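Local coordinates for protein endoglucanase, family GH5 (Zobellia galactanivorans, PDB 6GL2) that hydrolyses hemicellulose, with mixed-linked glucan a likely substrate, and is probably an endo-acting cellulase-type glycoside hydrolase of family GH5, at residues I51-I54 against A55-G58; I318-R321 against N322-E325; K87-A90 against I91-A95; L27-A30 against M31-Y34; W308-N312 against V313-G317. All coordinates share one frame; numbering follows the deposited sequence.

Contact 1 of 5, residues I51-I54 against A55-G58; sequences IDEI and AKMG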
loop_
_atom_site.group_PDB
_atom_site.type_symbol
_atom_site.label_atom_id
_atom_site.label_comp_id
_atom_site.label_asym_id
_atom_site.label_seq_id
_atom_site.Cartn_x
_atom_site.Cartn_y
_atom_site.Cartn_z
ATOM N N ILE A 51 -2.631 -17.534 -2.685
ATOM C CA ILE A 51 -3.487 -16.672 -1.859
ATOM C C ILE A 51 -4.249 -17.400 -0.785
ATOM O O ILE A 51 -4.416 -16.913 0.350
ATOM C CB ILE A 51 -4.406 -15.855 -2.779
ATOM C CG1 ILE A 51 -3.616 -15.046 -3.812
ATOM C CG2 ILE A 51 -5.305 -14.958 -1.897
ATOM C CD1 ILE A 51 -2.480 -14.200 -3.244
ATOM N N ASP A 52 -4.665 -18.645 -1.053
ATOM C CA ASP A 52 -5.318 -19.458 -0.059
ATOM C C ASP A 52 -4.460 -19.618 1.197
ATOM O O ASP A 52 -5.001 -19.536 2.305
ATOM C CB ASP A 52 -5.550 -20.920 -0.600
ATOM C CG ASP A 52 -6.629 -20.984 -1.647
ATOM O OD1 ASP A 52 -7.445 -20.079 -1.885
ATOM O OD2 ASP A 52 -6.632 -22.060 -2.346
ATOM N N GLU A 53 -3.150 -19.777 1.038
ATOM C CA GLU A 53 -2.307 -19.923 2.201
ATOM C C GLU A 53 -2.229 -18.625 3.007
ATOM O O GLU A 53 -2.114 -18.632 4.256
ATOM C CB GLU A 53 -0.911 -20.306 1.839
ATOM C CG GLU A 53 -0.862 -21.707 1.235
ATOM C CD GLU A 53 -1.505 -22.772 2.128
ATOM O OE1 GLU A 53 -1.253 -22.757 3.349
ATOM O OE2 GLU A 53 -2.253 -23.628 1.610
ATOM N N ILE A 54 -2.226 -17.491 2.337
ATOM C CA ILE A 54 -2.218 -16.159 3.019
ATOM C C ILE A 54 -3.449 -16.077 3.893
ATOM O O ILE A 54 -3.402 -15.639 5.069
ATOM C CB ILE A 54 -2.147 -15.021 1.996
ATOM C CG1 ILE A 54 -0.931 -15.212 1.040
ATOM C CG2 ILE A 54 -2.046 -13.659 2.710
ATOM C CD1 ILE A 54 0.409 -15.335 1.686
ATOM N N ALA A 55 -4.650 -16.399 3.357
ATOM C CA ALA A 55 -5.869 -16.360 4.121
ATOM C C ALA A 55 -5.871 -17.411 5.193
ATOM O O ALA A 55 -6.365 -17.094 6.341
ATOM C CB ALA A 55 -7.053 -16.578 3.179
ATOM N N LYS A 56 -5.378 -18.603 4.999
ATOM C CA LYS A 56 -5.414 -19.637 6.028
ATOM C C LYS A 56 -4.598 -19.275 7.199
ATOM O O LYS A 56 -4.875 -19.683 8.305
ATOM C CB LYS A 56 -4.937 -20.971 5.436
ATOM C CG LYS A 56 -5.950 -21.638 4.486
ATOM C CD LYS A 56 -5.401 -22.608 3.419
ATOM C CE LYS A 56 -4.878 -23.826 4.061
ATOM N NZ LYS A 56 -4.273 -24.788 3.055
ATOM N N MET A 57 -3.519 -18.508 6.990
ATOM C CA MET A 57 -2.616 -18.032 8.069
ATOM C C MET A 57 -3.304 -16.979 8.902
ATOM O O MET A 57 -2.889 -16.762 10.047
ATOM C CB MET A 57 -1.272 -17.586 7.419
ATOM C CG MET A 57 -0.322 -16.906 8.368
ATOM S SD MET A 57 0.202 -17.902 9.782
ATOM C CE MET A 57 1.446 -18.945 9.003
ATOM N N GLY A 58 -4.327 -16.344 8.385
ATOM C CA GLY A 58 -5.114 -15.399 9.161
ATOM C C GLY A 58 -5.051 -13.924 8.748
ATOM O O GLY A 58 -5.622 -13.100 9.402
HETATM O O HOH W 1 -1.989 -24.835 4.966
#

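Contact 2 of 5, residues I318-R321 against N322-E325; sequences IFNR and NTLE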
loop_
_atom_site.group_PDB
_atom_site.type_symbol
_atom_site.label_atom_id
_atom_site.label_comp_id
_atom_site.label_asym_id
_atom_site.label_seq_id
_atom_site.Cartn_x
_atom_site.Cartn_y
_atom_site.Cartn_z
ATOM N N ILE A 318 8.420 -13.911 3.616
ATOM C CA ILE A 318 8.077 -14.813 4.704
ATOM C C ILE A 318 7.230 -16.007 4.288
ATOM O O ILE A 318 7.234 -17.041 4.972
ATOM C CB ILE A 318 7.456 -14.087 5.925
ATOM C CG1 ILE A 318 6.132 -13.436 5.569
ATOM C CG2 ILE A 318 8.420 -12.990 6.399
ATOM C CD1 ILE A 318 5.419 -12.871 6.783
ATOM N N PHE A 319 6.646 -15.923 3.086
ATOM C CA PHE A 319 5.891 -17.037 2.449
ATOM C C PHE A 319 6.666 -17.519 1.235
ATOM O O PHE A 319 7.163 -16.707 0.473
ATOM C CB PHE A 319 4.540 -16.521 2.029
ATOM C CG PHE A 319 3.670 -17.544 1.318
ATOM C CD1 PHE A 319 3.302 -18.738 1.948
ATOM C CD2 PHE A 319 3.289 -17.382 0.029
ATOM C CE1 PHE A 319 2.517 -19.661 1.287
ATOM C CE2 PHE A 319 2.501 -18.342 -0.619
ATOM C CZ PHE A 319 2.118 -19.488 -0.009
ATOM N N ASN A 320 6.780 -18.859 1.063
ATOM C CA ASN A 320 7.417 -19.413 -0.067
ATOM C C ASN A 320 6.376 -19.727 -1.163
ATOM O O ASN A 320 5.584 -20.664 -1.062
ATOM C CB ASN A 320 8.162 -20.706 0.293
ATOM C CG ASN A 320 8.985 -21.195 -0.825
ATOM O OD1 ASN A 320 8.638 -21.182 -1.982
ATOM N ND2 ASN A 320 10.151 -21.848 -0.450
ATOM N N ARG A 321 6.308 -18.876 -2.168
ATOM C CA ARG A 321 5.321 -19.022 -3.259
ATOM C C ARG A 321 5.554 -20.255 -4.115
ATOM O O ARG A 321 4.544 -20.705 -4.722
ATOM C CB ARG A 321 5.326 -17.737 -4.134
ATOM C CG ARG A 321 4.994 -16.509 -3.349
ATOM C CD ARG A 321 5.029 -15.265 -4.179
ATOM N NE ARG A 321 5.086 -14.094 -3.317
ATOM C CZ ARG A 321 5.193 -12.820 -3.752
ATOM N NH1 ARG A 321 5.052 -12.503 -5.033
ATOM N NH2 ARG A 321 5.426 -11.874 -2.871
ATOM N N ASN A 322 6.764 -20.754 -4.128
ATOM C CA ASN A 322 7.059 -21.942 -4.964
ATOM C C ASN A 322 6.696 -23.252 -4.285
ATOM O O ASN A 322 6.230 -24.164 -4.965
ATOM C CB ASN A 322 8.523 -21.950 -5.294
ATOM C CG ASN A 322 8.908 -20.823 -6.296
ATOM O OD1 ASN A 322 9.805 -20.076 -6.059
ATOM N ND2 ASN A 322 8.119 -20.703 -7.303
ATOM N N THR A 323 6.704 -23.305 -2.980
ATOM C CA THR A 323 6.392 -24.543 -2.276
ATOM C C THR A 323 5.124 -24.472 -1.462
ATOM O O THR A 323 4.633 -25.492 -0.986
ATOM C CB THR A 323 7.511 -24.868 -1.302
ATOM O OG1 THR A 323 7.498 -23.951 -0.209
ATOM C CG2 THR A 323 8.899 -24.953 -1.938
ATOM N N LEU A 324 4.518 -23.283 -1.335
ATOM C CA LEU A 324 3.340 -23.077 -0.541
ATOM C C LEU A 324 3.523 -23.258 0.934
ATOM O O LEU A 324 2.543 -23.378 1.632
ATOM C CB LEU A 324 2.095 -23.769 -1.090
ATOM C CG LEU A 324 1.832 -23.581 -2.569
ATOM C CD1 LEU A 324 0.691 -24.508 -3.066
ATOM C CD2 LEU A 324 1.614 -22.141 -2.930
ATOM N N GLU A 325 4.743 -23.298 1.417
ATOM C CA GLU A 325 5.089 -23.291 2.816
ATOM C C GLU A 325 5.489 -21.906 3.258
ATOM O O GLU A 325 5.873 -21.039 2.455
ATOM C CB GLU A 325 6.250 -24.267 3.054
ATOM C CG GLU A 325 6.004 -25.702 2.597
ATOM C CD GLU A 325 5.043 -26.436 3.428
ATOM O OE1 GLU A 325 4.547 -25.968 4.439
ATOM O OE2 GLU A 325 4.764 -27.669 3.143
HETATM O O HOH W 2 11.375 -20.379 -3.414
#

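Contact 3 of 5, residues K87-A90 against I91-A95; sequences KVEA and IANFA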
loop_
_atom_site.group_PDB
_atom_site.type_symbol
_atom_site.label_atom_id
_atom_site.label_comp_id
_atom_site.label_asym_id
_atom_site.label_seq_id
_atom_site.Cartn_x
_atom_site.Cartn_y
_atom_site.Cartn_z
ATOM N N LYS A 87 -5.636 -9.993 -15.585
ATOM C CA LYS A 87 -4.730 -10.557 -14.580
ATOM C C LYS A 87 -4.906 -9.962 -13.187
ATOM O O LYS A 87 -4.870 -10.694 -12.201
ATOM C CB LYS A 87 -3.291 -10.475 -15.022
ATOM C CG LYS A 87 -2.974 -11.315 -16.254
ATOM C CD LYS A 87 -1.561 -11.054 -16.734
ATOM C CE LYS A 87 -0.962 -12.333 -17.271
ATOM N NZ LYS A 87 0.534 -12.296 -17.469
ATOM N N VAL A 88 -4.997 -8.655 -13.136
ATOM C CA VAL A 88 -5.227 -8.004 -11.882
ATOM C C VAL A 88 -6.518 -8.532 -11.260
ATOM O O VAL A 88 -6.606 -8.827 -10.059
ATOM C CB VAL A 88 -5.219 -6.473 -12.019
ATOM C CG1 VAL A 88 -5.634 -5.821 -10.685
ATOM C CG2 VAL A 88 -3.908 -5.969 -12.583
ATOM N N GLU A 89 -7.580 -8.544 -12.095
ATOM C CA GLU A 89 -8.880 -8.979 -11.587
ATOM C C GLU A 89 -8.849 -10.425 -11.073
ATOM O O GLU A 89 -9.496 -10.721 -10.086
ATOM C CB GLU A 89 -9.905 -8.731 -12.693
ATOM C CG GLU A 89 -11.317 -9.097 -12.298
ATOM C CD GLU A 89 -12.410 -8.563 -13.253
ATOM O OE1 GLU A 89 -12.086 -8.433 -14.426
ATOM O OE2 GLU A 89 -13.616 -8.548 -12.816
ATOM N N ALA A 90 -8.175 -11.274 -11.804
ATOM C CA ALA A 90 -8.113 -12.628 -11.363
ATOM C C ALA A 90 -7.510 -12.765 -9.961
ATOM O O ALA A 90 -8.028 -13.528 -9.146
ATOM C CB ALA A 90 -7.323 -13.448 -12.349
ATOM N N ILE A 91 -6.389 -12.077 -9.713
ATOM C CA ILE A 91 -5.765 -12.165 -8.402
ATOM C C ILE A 91 -6.627 -11.555 -7.335
ATOM O O ILE A 91 -6.806 -12.048 -6.236
ATOM C CB ILE A 91 -4.347 -11.580 -8.412
ATOM C CG1 ILE A 91 -3.461 -12.251 -9.406
ATOM C CG2 ILE A 91 -3.745 -11.526 -6.999
ATOM C CD1 ILE A 91 -2.178 -11.532 -9.726
ATOM N N ALA A 92 -7.236 -10.420 -7.677
ATOM C CA ALA A 92 -8.175 -9.830 -6.736
ATOM C C ALA A 92 -9.261 -10.806 -6.286
ATOM O O ALA A 92 -9.650 -10.892 -5.126
ATOM C CB ALA A 92 -8.793 -8.561 -7.308
ATOM N N ASN A 93 -9.808 -11.509 -7.275
ATOM C CA ASN A 93 -10.844 -12.526 -6.976
ATOM C C ASN A 93 -10.327 -13.658 -6.192
ATOM O O ASN A 93 -11.057 -14.146 -5.323
ATOM C CB ASN A 93 -11.520 -13.028 -8.261
ATOM C CG ASN A 93 -12.579 -12.076 -8.658
ATOM O OD1 ASN A 93 -12.411 -11.288 -9.488
ATOM N ND2 ASN A 93 -13.630 -11.984 -7.830
ATOM N N PHE A 94 -9.068 -14.054 -6.322
ATOM C CA PHE A 94 -8.495 -15.108 -5.474
ATOM C C PHE A 94 -8.662 -14.688 -4.002
ATOM O O PHE A 94 -8.951 -15.512 -3.123
ATOM C CB PHE A 94 -7.038 -15.359 -5.683
ATOM C CG PHE A 94 -6.626 -15.846 -7.050
ATOM C CD1 PHE A 94 -7.448 -16.523 -7.891
ATOM C CD2 PHE A 94 -5.324 -15.615 -7.469
ATOM C CE1 PHE A 94 -6.992 -16.989 -9.173
ATOM C CE2 PHE A 94 -4.908 -16.040 -8.709
ATOM C CZ PHE A 94 -5.748 -16.710 -9.468
ATOM N N ALA A 95 -8.329 -13.465 -3.680
ATOM C CA ALA A 95 -8.445 -12.875 -2.342
ATOM C C ALA A 95 -9.877 -12.729 -1.879
ATOM O O ALA A 95 -10.269 -13.109 -0.759
ATOM C CB ALA A 95 -7.675 -11.591 -2.233
#

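Contact 4 of 5, residues L27-A30 against M31-Y34; sequences LGNA and MDTY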
loop_
_atom_site.group_PDB
_atom_site.type_symbol
_atom_site.label_atom_id
_atom_site.label_comp_id
_atom_site.label_asym_id
_atom_site.label_seq_id
_atom_site.Cartn_x
_atom_site.Cartn_y
_atom_site.Cartn_z
ATOM N N LEU A 27 1.430 -8.796 -1.733
ATOM C CA LEU A 27 1.904 -9.593 -2.863
ATOM C C LEU A 27 2.999 -8.820 -3.632
ATOM O O LEU A 27 2.752 -8.308 -4.730
ATOM C CB LEU A 27 0.756 -10.045 -3.747
ATOM C CG LEU A 27 1.048 -11.018 -4.864
ATOM C CD1 LEU A 27 1.333 -12.419 -4.330
ATOM C CD2 LEU A 27 0.031 -11.032 -5.975
ATOM N N GLY A 28 4.140 -8.650 -2.976
ATOM C CA GLY A 28 5.164 -7.833 -3.572
ATOM C C GLY A 28 5.985 -8.519 -4.645
ATOM O O GLY A 28 6.104 -9.732 -4.636
ATOM N N ASN A 29 6.616 -7.717 -5.472
ATOM C CA ASN A 29 7.345 -8.163 -6.600
ATOM C C ASN A 29 6.642 -9.149 -7.493
ATOM O O ASN A 29 7.167 -10.162 -7.944
ATOM C CB ASN A 29 8.718 -8.704 -6.165
ATOM C CG ASN A 29 9.734 -7.599 -5.783
ATOM O OD1 ASN A 29 9.425 -6.447 -5.693
ATOM N ND2 ASN A 29 10.995 -8.028 -5.513
ATOM N N ALA A 30 5.328 -8.917 -7.693
ATOM C CA ALA A 30 4.492 -9.672 -8.595
ATOM C C ALA A 30 3.976 -8.714 -9.668
ATOM O O ALA A 30 4.717 -8.409 -10.563
ATOM C CB ALA A 30 3.407 -10.450 -7.843
ATOM N N MET A 31 2.719 -8.283 -9.569
ATOM C CA MET A 31 2.145 -7.382 -10.547
ATOM C C MET A 31 2.781 -6.016 -10.545
ATOM O O MET A 31 2.600 -5.224 -11.466
ATOM C CB MET A 31 0.629 -7.279 -10.356
ATOM C CG MET A 31 -0.096 -8.632 -10.526
ATOM S SD MET A 31 0.058 -9.274 -12.198
ATOM C CE MET A 31 -1.156 -8.128 -13.024
ATOM N N ASP A 32 3.477 -5.682 -9.441
ATOM C CA ASP A 32 4.264 -4.459 -9.310
ATOM C C ASP A 32 5.652 -4.523 -9.959
ATOM O O ASP A 32 6.307 -3.491 -10.044
ATOM C CB ASP A 32 4.427 -4.092 -7.827
ATOM C CG ASP A 32 4.889 -5.233 -7.006
ATOM O OD1 ASP A 32 4.345 -6.374 -7.114
ATOM O OD2 ASP A 32 5.836 -5.041 -6.158
ATOM N N THR A 33 6.074 -5.683 -10.418
ATOM C CA THR A 33 7.386 -5.810 -11.038
ATOM C C THR A 33 7.545 -4.761 -12.139
ATOM O O THR A 33 6.678 -4.567 -12.972
ATOM C CB THR A 33 7.464 -7.244 -11.597
ATOM O OG1 THR A 33 7.498 -8.185 -10.551
ATOM C CG2 THR A 33 8.722 -7.456 -12.544
ATOM N N TYR A 34 8.704 -4.096 -12.115
ATOM C CA TYR A 34 8.937 -3.034 -13.103
ATOM C C TYR A 34 9.567 -3.640 -14.352
ATOM O O TYR A 34 10.826 -3.489 -14.580
ATOM C CB TYR A 34 9.747 -1.893 -12.528
ATOM C CG TYR A 34 9.720 -0.643 -13.385
ATOM C CD1 TYR A 34 8.608 0.098 -13.491
ATOM C CD2 TYR A 34 10.800 -0.307 -14.154
ATOM C CE1 TYR A 34 8.541 1.243 -14.256
ATOM C CE2 TYR A 34 10.737 0.836 -14.959
ATOM C CZ TYR A 34 9.588 1.572 -15.022
ATOM O OH TYR A 34 9.535 2.732 -15.766
HETATM O O HOH W 3 1.292 -7.761 -7.069
HETATM O O HOH W 4 8.186 -3.835 -5.783
#

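Contact 5 of 5, residues W308-N312 against V313-G317; sequences WDNGN and VDEFG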
loop_
_atom_site.group_PDB
_atom_site.type_symbol
_atom_site.label_atom_id
_atom_site.label_comp_id
_atom_site.label_asym_id
_atom_site.label_seq_id
_atom_site.Cartn_x
_atom_site.Cartn_y
_atom_site.Cartn_z
ATOM N N TRP A 308 5.258 -5.994 4.085
ATOM C CA TRP A 308 5.824 -6.079 2.756
ATOM C C TRP A 308 6.518 -7.378 2.541
ATOM O O TRP A 308 7.497 -7.675 3.202
ATOM C CB TRP A 308 6.815 -4.887 2.476
ATOM C CG TRP A 308 7.411 -4.970 1.163
ATOM C CD1 TRP A 308 8.691 -5.243 0.822
ATOM C CD2 TRP A 308 6.702 -4.755 -0.078
ATOM N NE1 TRP A 308 8.827 -5.300 -0.513
ATOM C CE2 TRP A 308 7.660 -4.951 -1.119
ATOM C CE3 TRP A 308 5.425 -4.396 -0.409
ATOM C CZ2 TRP A 308 7.304 -4.864 -2.457
ATOM C CZ3 TRP A 308 5.079 -4.254 -1.748
ATOM C CH2 TRP A 308 6.031 -4.438 -2.746
ATOM N N ASP A 309 6.006 -8.177 1.594
ATOM C CA ASP A 309 6.620 -9.500 1.270
ATOM C C ASP A 309 6.991 -9.487 -0.190
ATOM O O ASP A 309 6.110 -9.286 -1.039
ATOM C CB ASP A 309 5.622 -10.628 1.583
ATOM C CG ASP A 309 6.202 -12.003 1.388
ATOM O OD1 ASP A 309 6.802 -12.217 0.277
ATOM O OD2 ASP A 309 6.092 -12.933 2.235
ATOM N N ASN A 310 8.272 -9.534 -0.547
ATOM C CA ASN A 310 8.693 -9.516 -1.909
ATOM C C ASN A 310 9.007 -10.829 -2.502
ATOM O O ASN A 310 9.592 -10.920 -3.622
ATOM C CB ASN A 310 9.837 -8.491 -2.137
ATOM C CG ASN A 310 11.110 -8.871 -1.518
ATOM O OD1 ASN A 310 11.231 -9.888 -0.846
ATOM N ND2 ASN A 310 12.150 -8.095 -1.793
ATOM N N GLY A 311 8.714 -11.900 -1.776
ATOM C CA GLY A 311 8.921 -13.258 -2.300
ATOM C C GLY A 311 10.272 -13.781 -2.065
ATOM O O GLY A 311 10.495 -15.020 -2.242
ATOM N N ASN A 312 11.225 -12.954 -1.703
ATOM C CA ASN A 312 12.656 -13.331 -1.622
ATOM C C ASN A 312 13.007 -13.553 -0.156
ATOM O O ASN A 312 12.970 -12.654 0.677
ATOM C CB ASN A 312 13.531 -12.247 -2.254
ATOM C CG ASN A 312 14.973 -12.601 -2.212
ATOM O OD1 ASN A 312 15.473 -13.340 -1.369
ATOM N ND2 ASN A 312 15.735 -12.104 -3.191
ATOM N N VAL A 313 13.261 -14.810 0.195
ATOM C CA VAL A 313 13.510 -15.194 1.589
ATOM C C VAL A 313 14.708 -14.504 2.180
ATOM O O VAL A 313 14.781 -14.316 3.428
ATOM C CB VAL A 313 13.599 -16.732 1.732
ATOM C CG1 VAL A 313 14.839 -17.223 1.025
ATOM C CG2 VAL A 313 13.450 -17.149 3.207
ATOM N N ASP A 314 15.636 -14.090 1.354
ATOM C CA ASP A 314 16.787 -13.360 1.859
ATOM C C ASP A 314 16.533 -11.890 2.126
ATOM O O ASP A 314 17.398 -11.146 2.588
ATOM C CB ASP A 314 17.967 -13.524 0.885
ATOM C CG ASP A 314 18.372 -14.984 0.792
ATOM O OD1 ASP A 314 18.248 -15.729 1.756
ATOM O OD2 ASP A 314 18.871 -15.404 -0.260
ATOM N N GLU A 315 15.346 -11.410 1.790
ATOM C CA GLU A 315 14.944 -10.028 1.931
ATOM C C GLU A 315 13.679 -9.997 2.784
ATOM O O GLU A 315 13.791 -10.032 3.989
ATOM C CB GLU A 315 14.773 -9.414 0.533
ATOM C CG GLU A 315 16.092 -9.352 -0.191
ATOM C CD GLU A 315 16.048 -8.870 -1.593
ATOM O OE1 GLU A 315 14.974 -8.429 -2.079
ATOM O OE2 GLU A 315 17.062 -8.887 -2.353
ATOM N N PHE A 316 12.470 -9.787 2.199
ATOM C CA PHE A 316 11.248 -9.609 2.916
ATOM C C PHE A 316 10.268 -10.776 2.840
ATOM O O PHE A 316 9.166 -10.737 3.418
ATOM C CB PHE A 316 10.545 -8.329 2.385
ATOM C CG PHE A 316 11.218 -7.037 2.808
ATOM C CD1 PHE A 316 10.906 -6.482 3.979
ATOM C CD2 PHE A 316 12.188 -6.473 2.020
ATOM C CE1 PHE A 316 11.502 -5.269 4.391
ATOM C CE2 PHE A 316 12.828 -5.318 2.450
ATOM C CZ PHE A 316 12.469 -4.749 3.641
ATOM N N GLY A 317 10.653 -11.815 2.099
ATOM C CA GLY A 317 9.753 -12.910 1.872
ATOM C C GLY A 317 9.616 -13.808 3.115
ATOM O O GLY A 317 10.629 -14.361 3.639
HETATM O O HOH W 5 13.213 -16.851 -1.952
HETATM O O HOH W 6 14.406 -10.118 -4.964
#

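Contact 1 of 5, residues I51-I54 against A55-G58
Lys-56 NZ is gripped by two partners, the carboxylate of Glu-53 and a water. It forms a salt bridge 2.7 Å long to Glu-53 OE2, which it meets on the syn side, 24° out of the carboxylate plane. The water accepts from Lys-56 NZ and donates to Glu-53 OE1 at 2.7 Å, so ammonium and carboxylate are joined a second time through solvent. The pair spans one turn, i to i+3, on helix 48-57, which runs between strands 24-26 and 61-64 of the TIM barrel and ends in a Schellman motif at Gly-58. Both chains have to bend to meet. Glu-53 folds at its second torsion (-54°), and the lysine turns at its third (69°), the aliphatic part passing over the backbone so that Lys-56 CG lies 3.2 Å from Asp-52 O. That oxygen also accepts the Lys-56 amide in the regular helical pattern, as Ile-51 O and Glu-53 O accept the amides of Ala-55 and Met-57. Asp-52 turns its own carboxylate elsewhere, to Lys-48 and Asn-98. The inner side of the helix is apolar: Ile-51 rests on Phe-94 and Ala-95 of helix 82-96, and Ile-54 on Trp-326. Met-57 packs on Trp-326 and on Ala-332 and Glu-333 of helix 329-336. At the C-terminal end Gly-58 takes a positive phi, a conformation in which a side chain would press on the carbonyl O of Met-57, and Gly-58 N donates to Ala-55 O at 3.0 Å.

Contact 2 of 5, residues I318-R321 against N322-E325
The loop between the last barrel strand, 304-307, and helix 329-336 reverses at residues 320-325, where the amide side chain of Asn-320 serves as the acceptor for the turn. Asn-320 OD1 receives Thr-323 N at 3.0 Å, the donor standing above the carbonyl plane, 59° out of it, and a weak bond from Asn-322 N. A water donates to the same oxygen and to Asn-322 OD1, bridging the two asparagines. With CG anti to the backbone N (chi1 -172°), the Asn-320 amide lies across the Thr-323 side chain at about a right angle, Asn-320 CG 3.2 Å from Thr-323 OG1. This hydroxyl oxygen accepts Glu-325 N in an ST turn, so the hydroxyl is bonded to the backbone two residues on. The mouth is closed by backbone: Asn-320 N donates to Glu-325 O at 2.7 Å, and a weak bond from Leu-324 N reaches Asn-320 O. In this (beta/alpha)8 barrel the loop lies against the outer helix 48-57, which Phe-319 and Leu-324 face. The ring of Phe-319 and the side chain of Leu-324 run side by side, Phe-319 CZ 4.0 Å from Leu-324 CD2, with Phe-319 against Ile-54 and Leu-324 against Met-50. Arg-321 extends the other way, its chain straight from CG to NE, and NH2 donates to the carbonyl oxygen of Gly-28.

Contact 3 of 5, residues K87-A90 against I91-A95
A first torsion of -63° in Phe-94 sets CG beside its own backbone N and lays the ring back along the helix over the carbonyl of Ala-90. Ala-90 O stands 3.3 Å above one face of the Phe-94 ring, displaced from the ring centre toward CD1, its nearest ring atom. The same oxygen accepts the Phe-94 amide at 3.1 Å, so one carbonyl meets both backbone and ring of the residue four places on. Glu-89 takes the contrary setting, CG anti to N (chi1 -178°) with the chain extended, and runs alongside Asn-93. Its carboxylate oxygens go on to Arg-137, in a salt bridge, and Tyr-141. These residues lie on helix 82-96, the helix of the beta-alpha-beta crossover from strand 61-64 to strand 101-105 in the TIM barrel. Backbone bonds from Ile-91, Ala-92 and Asn-93 to the carbonyls four residues earlier continue the alpha-helical pattern; Ala-92 N to Val-88 O and Asn-93 N to Glu-89 O are both 2.9 Å. On the barrel side, Val-88 and Ala-92 pack on strand 101-105, and Ile-91 on Leu-64. Ile-91 CG1 also lies 3.5 Å from Lys-87 O, while Lys-87 NZ reaches Glu-38 in a salt bridge.

Contact 4 of 5, residues L27-A30 against M31-Y34
Residues Ala-30 to Thr-33 form a type I beta turn, closed by a 3.0 Å hydrogen bond from Thr-33 N to Ala-30 O, in the loop that follows barrel strand 24-26 of this TIM-barrel enzyme. The hydroxyl of Thr-33 tightens it: OG1 donates to the same Ala-30 O at 2.8 Å, although Glu-38 O is a second acceptor competing for its one proton. Both donors come from one face of the carbonyl plane, the hydroxyl tilted by 23° and the amide standing well above it. A first torsion of -68° keeps OG1 beside the backbone N of Thr-33, which lets the pair converge. Asp-32 folds back on the incoming chain. Its CG sits between its own backbone N and carbonyl carbon (chi1 50°), and from there the carboxylate accepts two successive amides. Asn-29 N donates to OD2 of Asp-32 at 2.9 Å, on the syn lone pair, whereas Ala-30 N approaches OD1 of Asp-32 at 2.8 Å from above the carboxylate plane. The amide of Asn-29 crosses the carboxylate obliquely, and a water donates to both Asn-29 OD1 and Asp-32 OD2. A second water joins Leu-27 O to Met-31 N. Beyond the turn, Thr-67 donates to the carbonyl oxygen of Asp-32. A bound imidazole, probably from the crystallisation liquor, lies about 4 Å from the Asn-29 side chain. Two backbone N-H groups and a water meet the buried carboxylate of Asp-32, which would probably stabilise its negative charge.

Contact 5 of 5, residues W308-N312 against V313-G317
Trp-308 points the edge of its indole at the face of Phe-316 in a T-shaped stack, with the five-membered ring and the phenyl centroids 5.2 Å apart and the planes at 70°. CD1 of the tryptophan makes the touch, 3.7 Å from Phe-316 CG. Phe-316 CB also comes within 3.2 Å of Trp-308 O. Next to this pair lies the Asn-310 amide, almost perpendicular to the phenyl plane. Asn-310 ND2 donates to Glu-315 OE1 at 2.9 Å, using the anti lone pair of the carboxylate, while Asn-310 OD1 takes the amides of Phe-316 and Asn-312 from opposite faces of its plane; the bond from Asn-312 makes an Asx turn. The asparagine's CG sits between its backbone N and carbonyl carbon (chi1 69°), which turns the amide toward Glu-315 and Phe-316. Asn-310 N is buried here without a partner. All this belongs to the loop following strand 304-307, the eighth of the TIM barrel, and it contains a type I beta turn from Asn-312 to Glu-315. Asn-312 O holds the turn, accepting Glu-315 N and, at 2.8 Å, Gly-317 N from opposite faces. Asn-312 OD1 meanwhile accepts Asp-314 N, and its amide stacks nearly parallel to the Glu-315 carboxylate, 17° between planes. Further out, Asp-309 forms another Asx turn, OD1 taking Gly-311 N at 2.8 Å, and its OD2 accepts the amides of Ile-318 and Phe-319. Gly-317 packs CA against Asp-309 OD1 at 3.4 Å, and Phe-316 O accepts from Trp-307 NE1.

Along the chain the order is contact 4, contact 1, contact 3, contact 5 and contact 2, none nested in another. Contact 4 and contact 5 lie in the loops after the first and eighth barrel strands, neighbours where the barrel closes, their centres about 12 Å apart; Trp-308 packs on Gly-28 and Asp-32. Contacts 1 and 3 sit on consecutive outer helices, 48-57 and 82-96, about 15 Å between centres, meeting where Ile-51 touches Ala-95. Contact 2 touches contacts 1, 4 and 5: Phe-319 packs on Glu-53 and Ile-54, while Arg-321 reaches Gly-28. Leu-27 joins contact 4 to contact 3 by packing on Ile-91. First and last barrel units are thus in direct contact.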